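Long-range contact in MutT/nudix family protein (Shewanella oneidensis, PDB 3GZ5), which probably acts as an ADP-ribose-dependent transcriptional regulator of NAD metabolism, joining a Nudix domain to a DNA-binding winged helix domain: residues Asp26-Phe30 / Leu148-Arg153. Residues are numbered along the deposited sequence; the frame is centred on the assembly and turned at random.
Sequences DAVLF and LIEQAR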
loop_
_atom_site.group_PDB
_atom_site.type_symbol
_atom_site.label_atom_id
_atom_site.label_comp_id
_atom_site.label_asym_id
_atom_site.label_seq_id
_atom_site.Cartn_x
_atom_site.Cartn_y
_atom_site.Cartn_z
ATOM N N ASP B 26 6.647 -10.965 -6.902
ATOM C CA ASP B 26 7.918 -10.342 -7.324
ATOM C C ASP B 26 8.396 -9.383 -6.245
ATOM O O ASP B 26 7.631 -8.960 -5.404
ATOM C CB ASP B 26 7.769 -9.542 -8.638
ATOM C CG ASP B 26 7.623 -10.441 -9.868
ATOM O OD1 ASP B 26 6.862 -10.107 -10.781
ATOM O OD2 ASP B 26 8.253 -11.511 -9.918
ATOM N N ALA B 27 9.664 -9.014 -6.317
ATOM C CA ALA B 27 10.287 -8.099 -5.376
ATOM C C ALA B 27 11.264 -7.201 -6.111
ATOM O O ALA B 27 12.104 -7.682 -6.892
ATOM C CB ALA B 27 11.019 -8.863 -4.314
ATOM N N VAL B 28 11.112 -5.897 -5.870
ATOM C CA VAL B 28 12.137 -4.899 -6.151
ATOM C C VAL B 28 12.996 -4.737 -4.888
ATOM O O VAL B 28 12.585 -4.112 -3.903
ATOM C CB VAL B 28 11.535 -3.560 -6.607
ATOM C CG1 VAL B 28 12.623 -2.653 -7.121
ATOM C CG2 VAL B 28 10.480 -3.780 -7.719
ATOM N N LEU B 29 14.170 -5.359 -4.907
ATOM C CA LEU B 29 15.101 -5.287 -3.814
ATOM C C LEU B 29 16.159 -4.248 -4.158
ATOM O O LEU B 29 16.869 -4.397 -5.164
ATOM C CB LEU B 29 15.742 -6.650 -3.607
ATOM C CG LEU B 29 16.988 -6.794 -2.724
ATOM C CD1 LEU B 29 16.685 -6.542 -1.254
ATOM C CD2 LEU B 29 17.590 -8.202 -2.918
ATOM N N PHE B 30 16.249 -3.206 -3.327
ATOM C CA PHE B 30 17.238 -2.132 -3.471
ATOM C C PHE B 30 18.321 -2.266 -2.436
ATOM O O PHE B 30 18.096 -2.711 -1.310
ATOM C CB PHE B 30 16.619 -0.744 -3.232
ATOM C CG PHE B 30 15.594 -0.347 -4.214
ATOM C CD1 PHE B 30 15.952 0.256 -5.399
ATOM C CD2 PHE B 30 14.263 -0.524 -3.938
ATOM C CE1 PHE B 30 14.987 0.659 -6.321
ATOM C CE2 PHE B 30 13.296 -0.138 -4.854
ATOM C CZ PHE B 30 13.669 0.460 -6.051
ATOM N N LEU B 148 6.983 -1.496 -12.391
ATOM C CA LEU B 148 7.048 -1.920 -10.982
ATOM C C LEU B 148 8.252 -1.303 -10.238
ATOM O O LEU B 148 8.121 -0.869 -9.100
ATOM C CB LEU B 148 7.066 -3.454 -10.875
ATOM C CG LEU B 148 5.801 -4.242 -11.259
ATOM C CD1 LEU B 148 6.072 -5.721 -11.219
ATOM C CD2 LEU B 148 4.565 -3.901 -10.379
ATOM N N ILE B 149 9.411 -1.255 -10.894
ATOM C CA ILE B 149 10.623 -0.585 -10.364
ATOM C C ILE B 149 10.391 0.907 -10.111
ATOM O O ILE B 149 10.678 1.404 -9.016
ATOM C CB ILE B 149 11.883 -0.891 -11.235
ATOM C CG1 ILE B 149 12.213 -2.376 -11.113
ATOM C CG2 ILE B 149 13.109 -0.080 -10.800
ATOM C CD1 ILE B 149 13.117 -2.919 -12.167
ATOM N N GLU B 150 9.825 1.600 -11.098
ATOM C CA GLU B 150 9.443 3.010 -10.954
ATOM C C GLU B 150 8.466 3.280 -9.792
ATOM O O GLU B 150 8.598 4.277 -9.070
ATOM C CB GLU B 150 8.805 3.527 -12.256
ATOM C CG GLU B 150 9.733 3.525 -13.471
ATOM C CD GLU B 150 9.050 4.030 -14.754
ATOM O OE1 GLU B 150 7.798 4.173 -14.757
ATOM O OE2 GLU B 150 9.773 4.283 -15.754
ATOM N N GLN B 151 7.469 2.410 -9.636
ATOM C CA GLN B 151 6.561 2.493 -8.509
ATOM C C GLN B 151 7.293 2.259 -7.159
ATOM O O GLN B 151 7.100 3.011 -6.205
ATOM C CB GLN B 151 5.397 1.523 -8.705
ATOM C CG GLN B 151 4.156 1.905 -7.910
ATOM C CD GLN B 151 2.902 1.155 -8.341
ATOM O OE1 GLN B 151 2.794 0.659 -9.478
ATOM N NE2 GLN B 151 1.935 1.073 -7.425
ATOM N N ALA B 152 8.129 1.224 -7.097
ATOM C CA ALA B 152 8.927 0.950 -5.898
ATOM C C ALA B 152 9.819 2.143 -5.548
ATOM O O ALA B 152 9.888 2.550 -4.394
ATOM C CB ALA B 152 9.762 -0.316 -6.086
ATOM N N ARG B 153 10.500 2.683 -6.564
ATOM C CA ARG B 153 11.406 3.822 -6.407
ATOM C C ARG B 153 10.698 5.076 -5.874
ATOM O O ARG B 153 11.263 5.828 -5.067
ATOM C CB ARG B 153 12.144 4.110 -7.728
ATOM C CG ARG B 153 13.029 5.379 -7.726
ATOM C CD ARG B 153 14.204 5.291 -6.761
ATOM N NE ARG B 153 15.027 6.507 -6.820
ATOM C CZ ARG B 153 14.718 7.658 -6.227
ATOM N NH1 ARG B 153 13.596 7.780 -5.505
ATOM N NH2 ARG B 153 15.538 8.688 -6.346
#
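Val28 turns CG1 anti to its own backbone nitrogen (chi1 -170°) and Phe30 sets its ring anti to the carbonyl carbon (chi1 -64°), and between them they reach Ile149 and Ala152 on the helix. This is where the sheet meets one of the helical layers of the Nudix alpha-beta-alpha sandwich: helix 145-162 lies against one face of the mixed sheet, the axis of 148-153 passing 9.0 Å from that of 26-30 with 52° between their directions, while Ala27 and Leu29 face helix 68-80 on the other side. Ala152 is shared by both strand residues. Ala152 CB sits 3.7 Å from Val28 CB, straddled by both valine methyls, and meets the edge of the Phe30 ring in its plane, 3.7 Å from Phe30 CE2. Val28 CG1 goes on to touch Ile149 CG1 at 4.0 Å, and CG2 comes up beside the carbonyl oxygen of Leu148, which already accepts the helical bond from Ala152 N. An alanine in place of Val28 would probably open a gap between the strand and Ile149 and Ala152, since both methyls that fill it would be gone. At the start of 26-30, Asp26 contributes little; its OD1 is hydrogen-bonded to Thr106 OG1. Farther along, Arg153 sends its guanidinium to the carbonyl of Leu186, while its backbone N, bonded to Ile149 O, lies obliquely 3.9 Å from Phe30 CZ.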